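Local coordinates for ABC-type amino acid transport system, permease component (Caldanaerobacter subterraneus subsp. tengcongensis MB4, PDB 4YMU), which probably carries amino acids such as arginine across the cell membrane, as a membrane-spanning permease subunit of an ABC transporter, at residues Pro66-Leu71 with Val163-Phe168; Leu72-Gly77 with Val92-Ile97. All coordinates share one frame; numbering follows the deposited sequence.

Interaction 1 of 2, residues Pro66-Leu71 with Val163-Phe168. With ARG (arginine), chain I.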
loop_
_atom_site.group_PDB
_atom_site.type_symbol
_atom_site.label_atom_id
_atom_site.label_comp_id
_atom_site.label_asym_id
_atom_site.label_seq_id
_atom_site.Cartn_x
_atom_site.Cartn_y
_atom_site.Cartn_z
ATOM N N PRO C 66 -24.327 12.243 11.650
ATOM C CA PRO C 66 -24.275 13.380 10.712
ATOM C C PRO C 66 -23.870 14.724 11.336
ATOM O O PRO C 66 -24.252 15.030 12.482
ATOM C CB PRO C 66 -25.710 13.459 10.167
ATOM C CG PRO C 66 -26.275 12.095 10.372
ATOM C CD PRO C 66 -25.665 11.626 11.671
ATOM N N LEU C 67 -23.088 15.504 10.586
ATOM C CA LEU C 67 -22.665 16.841 11.012
ATOM C C LEU C 67 -23.891 17.737 11.265
ATOM O O LEU C 67 -23.891 18.528 12.199
ATOM C CB LEU C 67 -21.794 17.489 9.932
ATOM C CG LEU C 67 -20.717 18.533 10.266
ATOM C CD1 LEU C 67 -20.676 19.621 9.203
ATOM C CD2 LEU C 67 -20.808 19.122 11.659
ATOM N N LEU C 68 -24.906 17.629 10.407
ATOM C CA LEU C 68 -26.123 18.435 10.524
ATOM C C LEU C 68 -26.724 18.237 11.902
ATOM O O LEU C 68 -26.952 19.213 12.646
ATOM C CB LEU C 68 -27.156 18.019 9.470
ATOM C CG LEU C 68 -28.078 19.056 8.810
ATOM C CD1 LEU C 68 -29.416 18.434 8.450
ATOM C CD2 LEU C 68 -28.265 20.323 9.640
ATOM N N VAL C 69 -26.951 16.971 12.248
ATOM C CA VAL C 69 -27.544 16.630 13.532
ATOM C C VAL C 69 -26.759 17.223 14.709
ATOM O O VAL C 69 -27.351 17.700 15.667
ATOM C CB VAL C 69 -27.770 15.110 13.668
ATOM C CG1 VAL C 69 -28.155 14.722 15.078
ATOM C CG2 VAL C 69 -28.819 14.641 12.666
ATOM N N GLN C 70 -25.441 17.278 14.594
ATOM C CA GLN C 70 -24.607 17.865 15.643
ATOM C C GLN C 70 -24.807 19.377 15.712
ATOM O O GLN C 70 -24.901 19.954 16.809
ATOM C CB GLN C 70 -23.131 17.531 15.407
ATOM C CG GLN C 70 -22.806 16.046 15.541
ATOM C CD GLN C 70 -21.500 15.622 14.838
ATOM O OE1 GLN C 70 -21.381 14.493 14.362
ATOM N NE2 GLN C 70 -20.529 16.528 14.773
ATOM N N LEU C 71 -24.855 20.010 14.539
ATOM C CA LEU C 71 -25.097 21.449 14.436
ATOM C C LEU C 71 -26.394 21.815 15.150
ATOM O O LEU C 71 -26.403 22.638 16.067
ATOM C CB LEU C 71 -25.220 21.875 12.972
ATOM C CG LEU C 71 -24.644 23.222 12.502
ATOM C CD1 LEU C 71 -25.634 23.970 11.619
ATOM C CD2 LEU C 71 -24.147 24.090 13.638
ATOM N N VAL C 163 -23.675 25.726 7.837
ATOM C CA VAL C 163 -24.075 26.693 8.844
ATOM C C VAL C 163 -24.958 27.765 8.204
ATOM O O VAL C 163 -25.386 28.713 8.868
ATOM C CB VAL C 163 -22.868 27.360 9.517
ATOM C CG1 VAL C 163 -21.929 26.295 10.053
ATOM C CG2 VAL C 163 -22.147 28.277 8.524
ATOM N N SER C 164 -25.208 27.625 6.906
ATOM C CA SER C 164 -26.095 28.543 6.231
ATOM C C SER C 164 -27.517 28.288 6.738
ATOM O O SER C 164 -28.264 29.231 6.995
ATOM C CB SER C 164 -26.014 28.381 4.714
ATOM O OG SER C 164 -26.834 27.315 4.268
ATOM N N VAL C 165 -27.878 27.016 6.914
ATOM C CA VAL C 165 -29.236 26.655 7.332
ATOM C C VAL C 165 -29.589 27.156 8.737
ATOM O O VAL C 165 -30.756 27.160 9.133
ATOM C CB VAL C 165 -29.481 25.125 7.273
ATOM C CG1 VAL C 165 -29.008 24.537 5.945
ATOM C CG2 VAL C 165 -28.819 24.447 8.447
ATOM N N ILE C 166 -28.574 27.586 9.474
ATOM C CA ILE C 166 -28.714 28.051 10.852
ATOM C C ILE C 166 -28.771 29.570 10.808
ATOM O O ILE C 166 -28.845 30.244 11.827
ATOM C CB ILE C 166 -27.484 27.582 11.665
ATOM C CG1 ILE C 166 -27.823 27.223 13.100
ATOM C CG2 ILE C 166 -26.362 28.626 11.681
ATOM C CD1 ILE C 166 -26.546 26.951 13.905
ATOM N N GLY C 167 -28.693 30.103 9.598
ATOM C CA GLY C 167 -28.754 31.529 9.382
ATOM C C GLY C 167 -27.442 32.265 9.537
ATOM O O GLY C 167 -27.434 33.482 9.670
ATOM N N PHE C 168 -26.319 31.555 9.507
ATOM C CA PHE C 168 -25.025 32.233 9.555
ATOM C C PHE C 168 -24.706 32.716 8.145
ATOM O O PHE C 168 -25.018 32.029 7.165
ATOM C CB PHE C 168 -23.934 31.309 10.088
ATOM C CG PHE C 168 -22.585 31.966 10.192
ATOM C CD1 PHE C 168 -22.328 32.894 11.196
ATOM C CD2 PHE C 168 -21.575 31.667 9.280
ATOM C CE1 PHE C 168 -21.088 33.510 11.294
ATOM C CE2 PHE C 168 -20.333 32.280 9.368
ATOM C CZ PHE C 168 -20.088 33.202 10.377
HETATM N N ARG I . -20.924 15.278 5.680
HETATM C CA ARG I . -20.537 14.026 6.333
HETATM C C ARG I . -21.163 13.881 7.709
HETATM O O ARG I . -21.070 12.814 8.329
HETATM C CB ARG I . -19.022 13.928 6.483
HETATM C CG ARG I . -18.423 14.872 7.492
HETATM C CD ARG I . -16.907 14.835 7.385
HETATM N NE ARG I . -16.251 15.558 8.466
HETATM C CZ ARG I . -14.957 15.847 8.492
HETATM N NH1 ARG I . -14.447 16.511 9.521
HETATM N NH2 ARG I . -14.175 15.481 7.482
HETATM O OXT ARG I . -21.744 14.834 8.230
#

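Interaction 2 of 2, residues Leu72-Gly77 with Val92-Ile97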
loop_
_atom_site.group_PDB
_atom_site.type_symbol
_atom_site.label_atom_id
_atom_site.label_comp_id
_atom_site.label_asym_id
_atom_site.label_seq_id
_atom_site.Cartn_x
_atom_site.Cartn_y
_atom_site.Cartn_z
ATOM N N LEU C 72 -27.486 21.195 14.709
ATOM C CA LEU C 72 -28.807 21.469 15.255
ATOM C C LEU C 72 -28.880 21.121 16.743
ATOM O O LEU C 72 -29.469 21.868 17.534
ATOM C CB LEU C 72 -29.861 20.675 14.484
ATOM C CG LEU C 72 -29.839 20.890 12.974
ATOM C CD1 LEU C 72 -30.981 20.151 12.329
ATOM C CD2 LEU C 72 -29.876 22.360 12.633
ATOM N N LEU C 73 -28.249 20.012 17.122
ATOM C CA LEU C 73 -28.240 19.587 18.515
ATOM C C LEU C 73 -27.655 20.697 19.357
ATOM O O LEU C 73 -28.199 21.018 20.408
ATOM C CB LEU C 73 -27.439 18.303 18.718
ATOM C CG LEU C 73 -27.413 17.799 20.166
ATOM C CD1 LEU C 73 -28.784 17.319 20.557
ATOM C CD2 LEU C 73 -26.390 16.689 20.374
ATOM N N ILE C 74 -26.579 21.319 18.885
ATOM C CA ILE C 74 -26.040 22.434 19.639
ATOM C C ILE C 74 -26.971 23.659 19.567
ATOM O O ILE C 74 -27.261 24.292 20.590
ATOM C CB ILE C 74 -24.634 22.839 19.196
ATOM C CG1 ILE C 74 -23.640 21.687 19.406
ATOM C CG2 ILE C 74 -24.186 24.083 19.970
ATOM C CD1 ILE C 74 -22.221 22.047 19.033
ATOM N N TYR C 75 -27.432 23.993 18.365
ATOM C CA TYR C 75 -28.187 25.227 18.152
ATOM C C TYR C 75 -29.622 25.167 18.697
ATOM O O TYR C 75 -29.964 25.873 19.633
ATOM C CB TYR C 75 -28.185 25.605 16.669
ATOM C CG TYR C 75 -28.708 26.994 16.389
ATOM C CD1 TYR C 75 -29.925 27.186 15.740
ATOM C CD2 TYR C 75 -27.979 28.121 16.765
ATOM C CE1 TYR C 75 -30.406 28.472 15.469
ATOM C CE2 TYR C 75 -28.456 29.410 16.510
ATOM C CZ TYR C 75 -29.670 29.574 15.861
ATOM O OH TYR C 75 -30.144 30.836 15.598
ATOM N N ASN C 76 -30.452 24.324 18.103
ATOM C CA ASN C 76 -31.822 24.157 18.554
ATOM C C ASN C 76 -31.912 23.425 19.890
ATOM O O ASN C 76 -32.633 23.843 20.792
ATOM C CB ASN C 76 -32.616 23.390 17.505
ATOM C CG ASN C 76 -32.747 24.159 16.206
ATOM O OD1 ASN C 76 -32.434 25.352 16.156
ATOM N ND2 ASN C 76 -33.216 23.486 15.147
ATOM N N GLY C 77 -31.162 22.342 20.029
ATOM C CA GLY C 77 -31.292 21.486 21.190
ATOM C C GLY C 77 -30.919 22.141 22.502
ATOM O O GLY C 77 -31.316 21.673 23.567
ATOM N N VAL C 92 -18.968 27.112 14.644
ATOM C CA VAL C 92 -17.597 26.872 15.073
ATOM C C VAL C 92 -17.497 25.671 16.000
ATOM O O VAL C 92 -16.671 24.791 15.785
ATOM C CB VAL C 92 -17.007 28.096 15.807
ATOM C CG1 VAL C 92 -15.764 27.702 16.597
ATOM C CG2 VAL C 92 -16.698 29.217 14.831
ATOM N N SER C 93 -18.351 25.632 17.019
ATOM C CA SER C 93 -18.361 24.522 17.968
ATOM C C SER C 93 -18.592 23.177 17.297
ATOM O O SER C 93 -17.858 22.206 17.538
ATOM C CB SER C 93 -19.462 24.739 19.001
ATOM O OG SER C 93 -19.154 25.860 19.804
ATOM N N ALA C 94 -19.629 23.134 16.462
ATOM C CA ALA C 94 -20.060 21.898 15.845
ATOM C C ALA C 94 -18.968 21.375 14.909
ATOM O O ALA C 94 -18.560 20.213 14.998
ATOM C CB ALA C 94 -21.366 22.108 15.107
ATOM N N LEU C 95 -18.503 22.252 14.022
ATOM C CA LEU C 95 -17.459 21.931 13.066
ATOM C C LEU C 95 -16.157 21.519 13.765
ATOM O O LEU C 95 -15.534 20.540 13.375
ATOM C CB LEU C 95 -17.196 23.126 12.154
ATOM C CG LEU C 95 -18.289 23.492 11.166
ATOM C CD1 LEU C 95 -17.782 24.562 10.230
ATOM C CD2 LEU C 95 -18.711 22.271 10.383
ATOM N N ALA C 96 -15.754 22.260 14.793
ATOM C CA ALA C 96 -14.546 21.924 15.535
ATOM C C ALA C 96 -14.655 20.560 16.207
ATOM O O ALA C 96 -13.667 19.839 16.309
ATOM C CB ALA C 96 -14.198 22.996 16.550
ATOM N N ILE C 97 -15.841 20.216 16.696
ATOM C CA ILE C 97 -16.019 18.912 17.338
ATOM C C ILE C 97 -15.937 17.786 16.296
ATOM O O ILE C 97 -15.156 16.814 16.448
ATOM C CB ILE C 97 -17.336 18.861 18.150
ATOM C CG1 ILE C 97 -17.150 19.522 19.524
ATOM C CG2 ILE C 97 -17.831 17.448 18.323
ATOM C CD1 ILE C 97 -18.479 20.002 20.151
#

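Interaction 1 of 2, residues Pro66-Leu71 with Val163-Phe168
Leu-71 and Leu-68, from the short helix 67-75 that starts at the arginine pocket, meet Val-163, Val-165 and Ile-166 in the loop that follows helix 129-160 of this ABC permease. The contact is wholly apolar and mostly buried, and Leu-71 covers the largest share of it. Both its methyls touch the terminal CD1 of Ile-166: this atom lies 3.7 Å from Leu-71 CD2 and 3.9 Å from Leu-71 CD1, the two side chains crossing at a slant. The same CD1 of Leu-71 also reaches the backbone of the loop, 4.2 Å from Val-163 CA. One helical turn earlier, Leu-68 adds a looser touch through a single branch, with its CD2 4.3 Å from CG2 of Val-165. The loop presents Val-165 and Ile-166 side by side because they are the two central residues of a type I turn from Ser-164 to Gly-167, closed by Gly-167 N on Ser-164 O at 2.8 Å. Gly-167 ends the turn at a positive phi (84°), a conformation that glycine accepts readily.

At the other end of the segment Pro-66 is the N-cap residue, and the backbone N of Leu-67, in the first turn of the helix, donates to OXT of the bound arginine at 2.8 Å in a fairly straight bond (162°). The start of the helix thus faces the ligand carboxylate, and its dipole would be expected to favour that negative charge.

Helix 87-112 lies against both partners, through Ala-94 at Leu-71 and Ala-87 at Ile-166, while Val-163 rests on Leu-25 of helix 12-44. Leu-68 also packs on Ser-164 of the second subunit, another copy of this protein.

Interaction 2 of 2, residues Leu72-Gly77 with Val92-Ile97
Ile-74 and Ala-94 mark the nearest approach of the two backbones, their CA atoms 7.1 Å apart, where the later part of helix 67-75 passes the early part of helix 87-112. That modest spacing suits a small residue on one side, and Ile-74 supplies all of the packing from 72-77. Its CG1 lies anti to the carbonyl carbon (chi1 -62°) and the chain then runs on extended (chi2 -178°), which carries the terminal CD1 out to the neighbouring helix. There the methyl settles on the backbone at Ala-94, 3.8 Å from its N, with CB of the same alanine at 4.0 Å. Beside it, CB of Ser-93 approaches Ile-74 CD1 to 3.9 Å. One turn further along, Ile-97 touches the same methyl more loosely, its CD1 4.4 Å from Ile-74 CD1.

Ser-93 meets the isoleucine through carbon alone: its OG is engaged by the carbonyl O of Thr-89, one turn back in its own helix, so the hydroxyl is satisfied despite its apolar neighbour.

Around the pair, Ile-74 also packs on Ile-85 in the loop leading into helix 87-112, and Ile-97 reaches Tyr-58 and Ile-62 of helix 49-63. On another side of helix 87-112, Leu-95 and Ala-96 lean on helix 12-44.

In the fold
Interactions 1 and 2 use successive parts of helix 67-75, and their centres lie 7 Å apart. In sequence, interaction 2 joins neighbouring elements, with 14 residues between its segments, whereas interaction 1 brings 163-168 back from 91 residues further on to Leu-68 and Leu-71. The packing of the two contacts is continuous: Leu-71 CD2 lies 3.7 Å from Ala-94 CB, and Leu-67 CD1 is 3.5 Å from Leu-95 CD2. On the loop side Ile-166 also packs on Tyr-75. Interaction 1 includes Pro-66 and Leu-67 of the arginine pocket, whereas interaction 2 contributes no residue to it, although the Ile-97 side chain is about 9 Å from a bound arginine. Both contacts border the second subunit.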